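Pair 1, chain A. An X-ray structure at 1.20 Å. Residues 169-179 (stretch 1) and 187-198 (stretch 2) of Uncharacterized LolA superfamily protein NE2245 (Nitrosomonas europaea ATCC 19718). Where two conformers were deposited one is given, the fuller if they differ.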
# COMPACT_ATOMS: atom_id res chain seq x y z
N ARG A 169 11.53 -5.67 15.00
CA ARG A 169 12.35 -4.45 14.82
C ARG A 169 11.56 -3.45 13.99
O ARG A 169 10.98 -3.83 12.99
CB ARG A 169 13.67 -4.76 14.05
CG ARG A 169 14.88 -5.17 14.91
CD ARG A 169 14.58 -6.41 15.71
NE ARG A 169 15.76 -6.96 16.39
CZ ARG A 169 15.80 -8.15 16.98
NH1 ARG A 169 14.74 -8.95 16.98
NH2 ARG A 169 16.89 -8.56 17.57
N LEU A 170 11.60 -2.18 14.36
CA LEU A 170 11.01 -1.14 13.54
C LEU A 170 11.76 -1.03 12.23
O LEU A 170 12.98 -0.86 12.23
CB LEU A 170 11.03 0.19 14.28
CG LEU A 170 10.41 1.40 13.58
CD1 LEU A 170 8.91 1.27 13.41
CD2 LEU A 170 10.68 2.67 14.33
N LEU A 171 11.03 -1.08 11.12
CA LEU A 171 11.64 -0.99 9.80
C LEU A 171 11.41 0.34 9.12
O LEU A 171 12.33 0.85 8.47
CB LEU A 171 11.12 -2.08 8.92
CG LEU A 171 11.51 -3.49 9.38
CD1 LEU A 171 10.93 -4.52 8.39
CD2 LEU A 171 13.03 -3.65 9.52
N LYS A 172 10.21 0.89 9.25
CA LYS A 172 9.90 2.12 8.55
C LYS A 172 8.63 2.68 9.16
O LYS A 172 7.94 2.01 9.91
CB LYS A 172 9.77 1.92 7.03
CG LYS A 172 8.61 1.06 6.62
CD LYS A 172 8.56 0.77 5.12
CE LYS A 172 7.25 0.08 4.71
NZ LYS A 172 7.33 -0.37 3.30
N THR A 173 8.36 3.93 8.81
CA THR A 173 7.17 4.60 9.26
C THR A 173 6.49 5.24 8.06
O THR A 173 7.12 5.50 7.04
CB THR A 173 7.53 5.71 10.28
OG1 THR A 173 8.43 6.63 9.66
CG2 THR A 173 8.17 5.15 11.53
N SER A 174 5.19 5.45 8.16
CA SER A 174 4.47 6.16 7.14
C SER A 174 3.61 7.26 7.77
O SER A 174 3.24 7.18 8.94
CB SER A 174 3.60 5.24 6.31
OG SER A 174 2.58 4.73 7.13
N ARG A 175 3.32 8.27 6.97
CA ARG A 175 2.39 9.33 7.31
C ARG A 175 1.43 9.53 6.14
O ARG A 175 1.82 9.45 4.98
CB ARG A 175 3.16 10.67 7.48
CG ARG A 175 4.18 10.69 8.53
CD ARG A 175 4.71 12.12 8.70
NE ARG A 175 5.16 12.87 7.51
CZ ARG A 175 6.38 12.80 6.99
NH1 ARG A 175 7.28 11.94 7.47
NH2 ARG A 175 6.71 13.56 5.96
N TYR A 176 0.17 9.80 6.48
CA TYR A 176 -0.89 10.01 5.51
C TYR A 176 -1.16 11.51 5.42
O TYR A 176 -1.46 12.12 6.44
CB TYR A 176 -2.14 9.29 5.99
CG TYR A 176 -2.05 7.80 6.04
CD1 TYR A 176 -2.52 7.03 4.98
CD2 TYR A 176 -1.48 7.15 7.14
CE1 TYR A 176 -2.48 5.67 5.02
CE2 TYR A 176 -1.42 5.79 7.17
CZ TYR A 176 -1.91 5.03 6.11
OH TYR A 176 -1.84 3.64 6.16
N GLU A 177 -1.17 12.06 4.21
CA GLU A 177 -1.26 13.49 4.04
C GLU A 177 -2.12 13.86 2.82
O GLU A 177 -2.50 13.00 2.01
CB GLU A 177 0.13 14.13 3.95
CG GLU A 177 0.92 13.96 5.25
CD GLU A 177 2.15 14.78 5.42
OE1 GLU A 177 2.48 15.52 4.49
OE2 GLU A 177 2.81 14.63 6.48
N ASN A 178 -2.37 15.16 2.68
CA ASN A 178 -2.98 15.73 1.47
C ASN A 178 -4.37 15.13 1.20
O ASN A 178 -4.62 14.54 0.16
CB ASN A 178 -2.06 15.63 0.24
CG ASN A 178 -0.82 16.48 0.38
OD1 ASN A 178 -0.64 17.19 1.36
ND2 ASN A 178 0.03 16.42 -0.63
N PHE A 179 -5.23 15.26 2.19
CA PHE A 179 -6.59 14.73 2.09
C PHE A 179 -7.44 15.54 1.13
O PHE A 179 -7.43 16.77 1.17
CB PHE A 179 -7.25 14.63 3.46
CG PHE A 179 -6.69 13.51 4.32
CD1 PHE A 179 -7.43 12.36 4.51
CD2 PHE A 179 -5.44 13.61 4.94
CE1 PHE A 179 -6.97 11.34 5.27
CE2 PHE A 179 -4.95 12.54 5.74
CZ PHE A 179 -5.75 11.40 5.90
N ARG A 187 -9.93 11.55 1.35
CA ARG A 187 -8.96 10.48 1.24
C ARG A 187 -7.55 11.07 1.18
O ARG A 187 -7.31 12.10 0.55
CB ARG A 187 -9.16 9.70 -0.05
CG ARG A 187 -10.60 9.18 -0.18
CD ARG A 187 -10.69 8.16 -1.28
NE ARG A 187 -12.07 7.68 -1.46
CZ ARG A 187 -12.65 6.77 -0.68
NH1 ARG A 187 -11.89 6.16 0.25
NH2 ARG A 187 -13.92 6.43 -0.87
N PRO A 188 -6.57 10.38 1.79
CA PRO A 188 -5.19 10.86 1.68
C PRO A 188 -4.68 10.63 0.26
O PRO A 188 -4.90 9.58 -0.30
CB PRO A 188 -4.46 9.97 2.67
CG PRO A 188 -5.25 8.67 2.72
CD PRO A 188 -6.71 9.12 2.56
N THR A 189 -4.06 11.64 -0.31
CA THR A 189 -3.50 11.48 -1.63
C THR A 189 -1.98 11.44 -1.63
O THR A 189 -1.38 11.23 -2.68
CB THR A 189 -3.98 12.55 -2.60
OG1 THR A 189 -3.44 13.81 -2.23
CG2 THR A 189 -5.51 12.62 -2.64
N ARG A 190 -1.37 11.59 -0.45
CA ARG A 190 0.05 11.44 -0.31
C ARG A 190 0.35 10.53 0.86
O ARG A 190 -0.25 10.67 1.94
CB ARG A 190 0.70 12.80 -0.09
CG ARG A 190 2.18 12.69 0.20
CD ARG A 190 2.82 14.06 0.19
NE ARG A 190 3.05 14.44 -1.19
CZ ARG A 190 3.93 15.35 -1.58
NH1 ARG A 190 4.59 16.08 -0.68
NH2 ARG A 190 4.13 15.55 -2.87
N ILE A 191 1.26 9.59 0.65
CA ILE A 191 1.79 8.86 1.79
C ILE A 191 3.29 9.01 1.73
O ILE A 191 3.90 8.92 0.68
CB ILE A 191 1.40 7.36 1.80
CG1 ILE A 191 -0.10 7.16 1.96
CG2 ILE A 191 2.13 6.65 2.95
CD1 ILE A 191 -0.56 5.72 1.65
N ILE A 192 3.88 9.27 2.90
CA ILE A 192 5.34 9.39 3.02
C ILE A 192 5.85 8.24 3.82
O ILE A 192 5.42 8.06 4.94
CB ILE A 192 5.72 10.73 3.66
CG1 ILE A 192 5.06 11.91 2.90
CG2 ILE A 192 7.23 10.89 3.72
CD1 ILE A 192 3.85 12.42 3.61
N MSE A 193 6.76 7.48 3.24
CA MSE A 193 7.35 6.30 3.90
C MSE A 193 8.82 6.56 4.15
O MSE A 193 9.57 6.82 3.21
CB MSE A 193 7.18 5.02 3.07
CG MSE A 193 5.71 4.58 2.99
SE MSE A 193 5.47 2.80 2.30
CE MSE A 193 3.63 2.79 2.60
N GLU A 194 9.21 6.47 5.42
CA GLU A 194 10.54 6.84 5.87
C GLU A 194 11.24 5.59 6.40
O GLU A 194 10.66 4.83 7.19
CB GLU A 194 10.37 7.90 6.97
CG GLU A 194 11.67 8.44 7.58
CD GLU A 194 11.40 9.44 8.72
OE1 GLU A 194 10.29 10.00 8.73
OE2 GLU A 194 12.27 9.67 9.61
N ASP A 195 12.48 5.36 5.98
CA ASP A 195 13.29 4.29 6.56
C ASP A 195 13.54 4.59 8.03
O ASP A 195 13.91 5.71 8.36
CB ASP A 195 14.62 4.21 5.83
CG ASP A 195 15.39 2.93 6.14
OD1 ASP A 195 14.96 2.09 6.97
OD2 ASP A 195 16.46 2.79 5.55
N ALA A 196 13.35 3.58 8.89
CA ALA A 196 13.70 3.69 10.31
C ALA A 196 15.12 3.26 10.60
O ALA A 196 15.59 3.46 11.70
CB ALA A 196 12.75 2.92 11.18
N LEU A 197 15.78 2.66 9.61
CA LEU A 197 17.14 2.19 9.74
C LEU A 197 18.12 3.25 9.23
O LEU A 197 17.99 4.43 9.57
CB LEU A 197 17.28 0.81 9.08
CG LEU A 197 16.31 -0.26 9.67
CD1 LEU A 197 16.47 -1.66 9.02
CD2 LEU A 197 16.30 -0.35 11.21
N LYS A 198 19.08 2.86 8.40
CA LYS A 198 20.24 3.70 8.12
C LYS A 198 20.31 4.33 6.74
O LYS A 198 21.23 5.11 6.47
CB LYS A 198 21.52 2.91 8.43
CG LYS A 198 21.59 2.53 9.90
CD LYS A 198 23.01 2.20 10.30
CE LYS A 198 23.17 2.31 11.80
NZ LYS A 198 24.59 2.54 12.18
O HOH W 1 11.01 5.92 10.24
O HOH W 2 6.73 8.82 7.61
O HOH W 3 -0.70 14.53 -3.00

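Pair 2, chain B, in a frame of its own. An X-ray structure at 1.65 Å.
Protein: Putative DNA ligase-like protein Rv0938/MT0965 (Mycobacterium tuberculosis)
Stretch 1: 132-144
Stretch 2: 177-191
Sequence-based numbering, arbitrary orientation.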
# COMPACT_ATOMS: atom_id res chain seq x y z
N GLY B 132 -5.75 11.73 12.05
CA GLY B 132 -6.00 11.09 13.32
C GLY B 132 -4.88 10.07 13.59
O GLY B 132 -3.84 10.08 12.93
N PRO B 133 -5.10 9.18 14.56
CA PRO B 133 -4.11 8.18 14.96
C PRO B 133 -3.81 7.13 13.88
O PRO B 133 -4.57 6.95 12.90
CB PRO B 133 -4.77 7.51 16.17
CG PRO B 133 -5.79 8.48 16.63
CD PRO B 133 -6.32 9.06 15.37
N ALA B 134 -2.67 6.46 14.04
CA ALA B 134 -2.39 5.29 13.24
C ALA B 134 -3.41 4.21 13.59
O ALA B 134 -3.73 4.00 14.77
CB ALA B 134 -0.96 4.81 13.49
N THR B 135 -3.93 3.53 12.57
CA THR B 135 -4.89 2.44 12.79
C THR B 135 -4.23 1.07 12.70
O THR B 135 -4.78 0.07 13.16
CB THR B 135 -6.05 2.47 11.78
OG1 THR B 135 -5.57 2.14 10.49
CG2 THR B 135 -6.79 3.85 11.78
N ARG B 136 -3.05 1.03 12.08
CA ARG B 136 -2.31 -0.23 11.83
C ARG B 136 -0.84 0.11 11.73
O ARG B 136 -0.49 1.28 11.49
CB ARG B 136 -2.81 -0.85 10.51
CG ARG B 136 -2.52 -0.02 9.26
CD ARG B 136 -3.39 -0.45 8.08
NE ARG B 136 -2.96 0.25 6.87
CZ ARG B 136 -3.70 0.47 5.78
NH1 ARG B 136 -4.97 0.07 5.72
NH2 ARG B 136 -3.16 1.13 4.76
N LEU B 137 0.03 -0.89 11.93
CA LEU B 137 1.45 -0.76 11.61
C LEU B 137 1.77 -1.36 10.24
O LEU B 137 1.13 -2.31 9.79
CB LEU B 137 2.34 -1.48 12.66
CG LEU B 137 2.19 -1.20 14.15
CD1 LEU B 137 3.18 -2.08 14.95
CD2 LEU B 137 2.43 0.26 14.44
N VAL B 138 2.78 -0.81 9.58
CA VAL B 138 3.31 -1.47 8.40
C VAL B 138 4.80 -1.65 8.56
O VAL B 138 5.51 -0.77 9.10
CB VAL B 138 3.01 -0.69 7.09
CG1 VAL B 138 3.80 0.59 7.04
CG2 VAL B 138 3.32 -1.55 5.86
N PHE B 139 5.27 -2.82 8.15
CA PHE B 139 6.70 -3.09 8.02
C PHE B 139 7.02 -3.40 6.56
O PHE B 139 6.30 -4.17 5.92
CB PHE B 139 7.12 -4.27 8.89
CG PHE B 139 6.90 -4.03 10.34
CD1 PHE B 139 7.94 -3.57 11.16
CD2 PHE B 139 5.65 -4.29 10.92
CE1 PHE B 139 7.69 -3.34 12.53
CE2 PHE B 139 5.40 -4.08 12.26
CZ PHE B 139 6.43 -3.61 13.07
N ASP B 140 8.08 -2.78 6.04
CA ASP B 140 8.53 -3.07 4.68
C ASP B 140 9.78 -3.92 4.86
O ASP B 140 10.79 -3.44 5.38
CB ASP B 140 8.92 -1.76 3.98
CG ASP B 140 9.45 -1.95 2.57
OD1 ASP B 140 9.59 -3.10 2.04
OD2 ASP B 140 9.77 -0.89 1.98
N LEU B 141 9.69 -5.19 4.44
CA LEU B 141 10.80 -6.11 4.53
C LEU B 141 11.50 -6.13 3.19
O LEU B 141 10.95 -6.64 2.20
CB LEU B 141 10.30 -7.51 4.91
CG LEU B 141 10.16 -7.74 6.42
CD1 LEU B 141 9.23 -6.76 7.14
CD2 LEU B 141 9.70 -9.19 6.64
N ASP B 142 12.69 -5.53 3.15
CA ASP B 142 13.39 -5.39 1.89
C ASP B 142 14.61 -6.31 1.87
O ASP B 142 15.56 -6.08 2.65
CB ASP B 142 13.81 -3.95 1.64
CG ASP B 142 14.33 -3.74 0.21
OD1 ASP B 142 13.51 -3.76 -0.75
OD2 ASP B 142 15.56 -3.59 0.04
N PRO B 143 14.58 -7.37 1.02
CA PRO B 143 15.66 -8.36 0.99
C PRO B 143 16.94 -7.81 0.35
O PRO B 143 16.92 -7.37 -0.80
CB PRO B 143 15.08 -9.51 0.15
CG PRO B 143 14.10 -8.82 -0.78
CD PRO B 143 13.50 -7.71 0.07
N GLY B 144 18.05 -7.86 1.10
CA GLY B 144 19.36 -7.44 0.59
C GLY B 144 19.97 -8.40 -0.43
O GLY B 144 19.39 -9.44 -0.77
N SER B 177 6.77 -5.43 -6.22
CA SER B 177 8.11 -5.06 -6.64
C SER B 177 9.11 -6.10 -6.16
O SER B 177 9.30 -7.11 -6.82
CB SER B 177 8.45 -3.66 -6.10
OG SER B 177 7.67 -2.69 -6.75
N LYS B 178 9.70 -5.85 -5.00
CA LYS B 178 10.72 -6.70 -4.39
C LYS B 178 10.36 -6.88 -2.90
O LYS B 178 10.59 -7.94 -2.29
CB LYS B 178 12.08 -6.01 -4.52
CG LYS B 178 13.26 -6.75 -3.87
CD LYS B 178 14.62 -6.25 -4.40
CE LYS B 178 15.00 -4.88 -3.81
NZ LYS B 178 16.19 -4.33 -4.51
N GLY B 179 9.79 -5.83 -2.33
CA GLY B 179 9.43 -5.84 -0.91
C GLY B 179 8.41 -6.90 -0.56
O GLY B 179 7.74 -7.49 -1.42
N LEU B 180 8.38 -7.22 0.72
CA LEU B 180 7.25 -7.88 1.34
C LEU B 180 6.78 -6.89 2.41
O LEU B 180 7.60 -6.49 3.24
CB LEU B 180 7.74 -9.18 1.99
CG LEU B 180 6.75 -9.97 2.84
CD1 LEU B 180 5.55 -10.37 1.99
CD2 LEU B 180 7.42 -11.20 3.45
N HIS B 181 5.51 -6.46 2.38
CA HIS B 181 4.97 -5.62 3.44
C HIS B 181 4.17 -6.46 4.42
O HIS B 181 3.53 -7.43 4.01
CB HIS B 181 4.05 -4.51 2.90
CG HIS B 181 4.77 -3.46 2.13
ND1 HIS B 181 5.43 -2.41 2.75
CD2 HIS B 181 4.89 -3.24 0.80
CE1 HIS B 181 5.96 -1.62 1.83
NE2 HIS B 181 5.67 -2.13 0.64
N LEU B 182 4.23 -6.10 5.71
CA LEU B 182 3.47 -6.78 6.75
C LEU B 182 2.62 -5.70 7.42
O LEU B 182 3.16 -4.66 7.78
CB LEU B 182 4.36 -7.42 7.84
CG LEU B 182 5.37 -8.47 7.38
CD1 LEU B 182 6.09 -9.09 8.59
CD2 LEU B 182 4.66 -9.58 6.60
N TYR B 183 1.31 -5.92 7.53
CA TYR B 183 0.41 -5.00 8.20
C TYR B 183 -0.15 -5.64 9.48
O TYR B 183 -0.44 -6.84 9.51
CB TYR B 183 -0.78 -4.67 7.30
CG TYR B 183 -0.43 -3.83 6.10
CD1 TYR B 183 -0.44 -2.42 6.18
CD2 TYR B 183 -0.08 -4.42 4.87
CE1 TYR B 183 -0.13 -1.63 5.08
CE2 TYR B 183 0.24 -3.61 3.73
CZ TYR B 183 0.20 -2.21 3.85
OH TYR B 183 0.52 -1.40 2.78
N THR B 184 -0.32 -4.82 10.51
CA THR B 184 -0.87 -5.28 11.77
C THR B 184 -1.89 -4.24 12.29
O THR B 184 -1.52 -3.09 12.55
CB THR B 184 0.22 -5.49 12.81
OG1 THR B 184 1.19 -6.43 12.28
CG2 THR B 184 -0.43 -6.01 14.08
N PRO B 185 -3.16 -4.64 12.43
CA PRO B 185 -4.08 -3.63 12.97
C PRO B 185 -3.84 -3.42 14.48
O PRO B 185 -3.54 -4.39 15.22
CB PRO B 185 -5.46 -4.22 12.70
CG PRO B 185 -5.23 -5.71 12.67
CD PRO B 185 -3.81 -5.93 12.18
N LEU B 186 -3.97 -2.17 14.91
CA LEU B 186 -3.78 -1.80 16.31
C LEU B 186 -5.04 -2.00 17.14
O LEU B 186 -6.14 -1.61 16.72
CB LEU B 186 -3.28 -0.35 16.41
CG LEU B 186 -1.87 -0.05 15.82
CD1 LEU B 186 -1.57 1.46 15.83
CD2 LEU B 186 -0.71 -0.84 16.47
N ASP B 187 -4.88 -2.64 18.30
CA ASP B 187 -5.97 -2.75 19.27
C ASP B 187 -6.35 -1.38 19.79
O ASP B 187 -7.53 -1.01 19.78
CB ASP B 187 -5.56 -3.66 20.44
CG ASP B 187 -5.78 -5.13 20.14
OD1 ASP B 187 -6.14 -5.46 18.98
OD2 ASP B 187 -5.62 -5.94 21.07
N GLU B 188 -5.36 -0.63 20.26
CA GLU B 188 -5.63 0.71 20.78
C GLU B 188 -4.97 1.78 19.90
O GLU B 188 -3.84 1.58 19.42
CB GLU B 188 -5.27 0.85 22.27
CG GLU B 188 -3.91 0.32 22.68
CD GLU B 188 -3.65 0.46 24.18
OE1 GLU B 188 -2.49 0.73 24.56
OE2 GLU B 188 -4.60 0.29 24.97
N PRO B 189 -5.69 2.90 19.69
CA PRO B 189 -5.17 3.96 18.85
C PRO B 189 -3.88 4.57 19.40
O PRO B 189 -3.72 4.72 20.63
CB PRO B 189 -6.30 5.00 18.83
CG PRO B 189 -7.18 4.69 20.00
CD PRO B 189 -7.03 3.21 20.23
N VAL B 190 -2.96 4.89 18.50
CA VAL B 190 -1.72 5.54 18.90
C VAL B 190 -1.34 6.55 17.81
O VAL B 190 -1.64 6.33 16.63
CB VAL B 190 -0.61 4.47 19.21
CG1 VAL B 190 0.08 3.99 17.95
CG2 VAL B 190 0.39 4.98 20.23
N SER B 191 -0.68 7.66 18.20
CA SER B 191 -0.18 8.62 17.20
C SER B 191 0.77 7.93 16.23
O SER B 191 1.37 6.88 16.57
CB SER B 191 0.54 9.79 17.87
OG SER B 191 1.77 9.35 18.41
O HOH W 4 -7.03 0.13 14.86
O HOH W 5 -0.46 1.33 3.05
O HOH W 6 8.17 -1.30 -0.60

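The sharpest difference lies on one face of the shared ladder, rich in charge in pair 1 and largely apolar in pair 2. In pair 1, R175(A) forms a salt bridge along its own strand, NE to OE2 of E177(A) at 3.1 Å, and a long one across to the partner strand, NH1 to OE1 of E194(A) at 3.8 Å. I192(A) packs beneath this network: its CG2 lies over one face of the R175(A) guanidinium, 3.5 Å from NH2, and its CD1 is 3.4 Å from CD of E177(A). In pair 2 the matching positions are F139(B) for R175(A), L141(B) for E177(A), L182(B) for I192(A) and T184(B) for E194(A). Here leucine meets leucine, L141(B) CD2 to L182(B) CD1 at 4.1 Å, and CB of F139(B) lies 4.3 Å from CB of L182(B).

Both pairs are antiparallel two-stranded ladders, and 14 central residues superpose with an RMSD of 0.4 Å. The backbone bonding repeats closely: R175(A) and I192(A) exchange two N-to-O hydrogen bonds of 2.9 Å, while F139(B) and L182(B) exchange two of 2.8 Å. At the neighbouring rung, S174(A) with M193(A) and V138(B) with Y183(B) are the equivalent non-hydrogen-bonded pairs. Their side chains share the opposite face, and the close approach of the strands brings CA of S174(A) to 3.1 Å from O of I192(A), and CA of V138(B) to 3.3 Å from O of L182(B).

On that face, small S174(A) places its CB 4.0 Å from CG of selenomethionine M193(A), whereas V138(B) sets CG2 over the Y183(B) ring, 3.8 Å from the centroid. K172(A) and R136(B) coincide, both with chi1 p, and approach these partners: NZ of K172(A) is 3.8 Å from SE of M193(A), and NE of R136(B) is 3.7 Å from CD1 of Y183(B). Y176(A) against I191(A), CD1 to CG1 at 3.9 Å, becomes D140(B) against H181(B), with OD1 over the imidazole; water 6 joins them, donating to OD2 of D140(B) at 3.1 Å and weakly accepting from NE2 of H181(B) at 2.9 Å.

At one end, A196(A) N and its match L186(B) N donate to O of L171(A) at 2.9 Å and O of T135(B) at 3.0 Å. The other end diverges: T189(A) and G179(B) lie 1.7 Å apart after superposition. T189(A) OG1 donates to O of N178(A) at 2.8 Å, a bond unavailable to glycine.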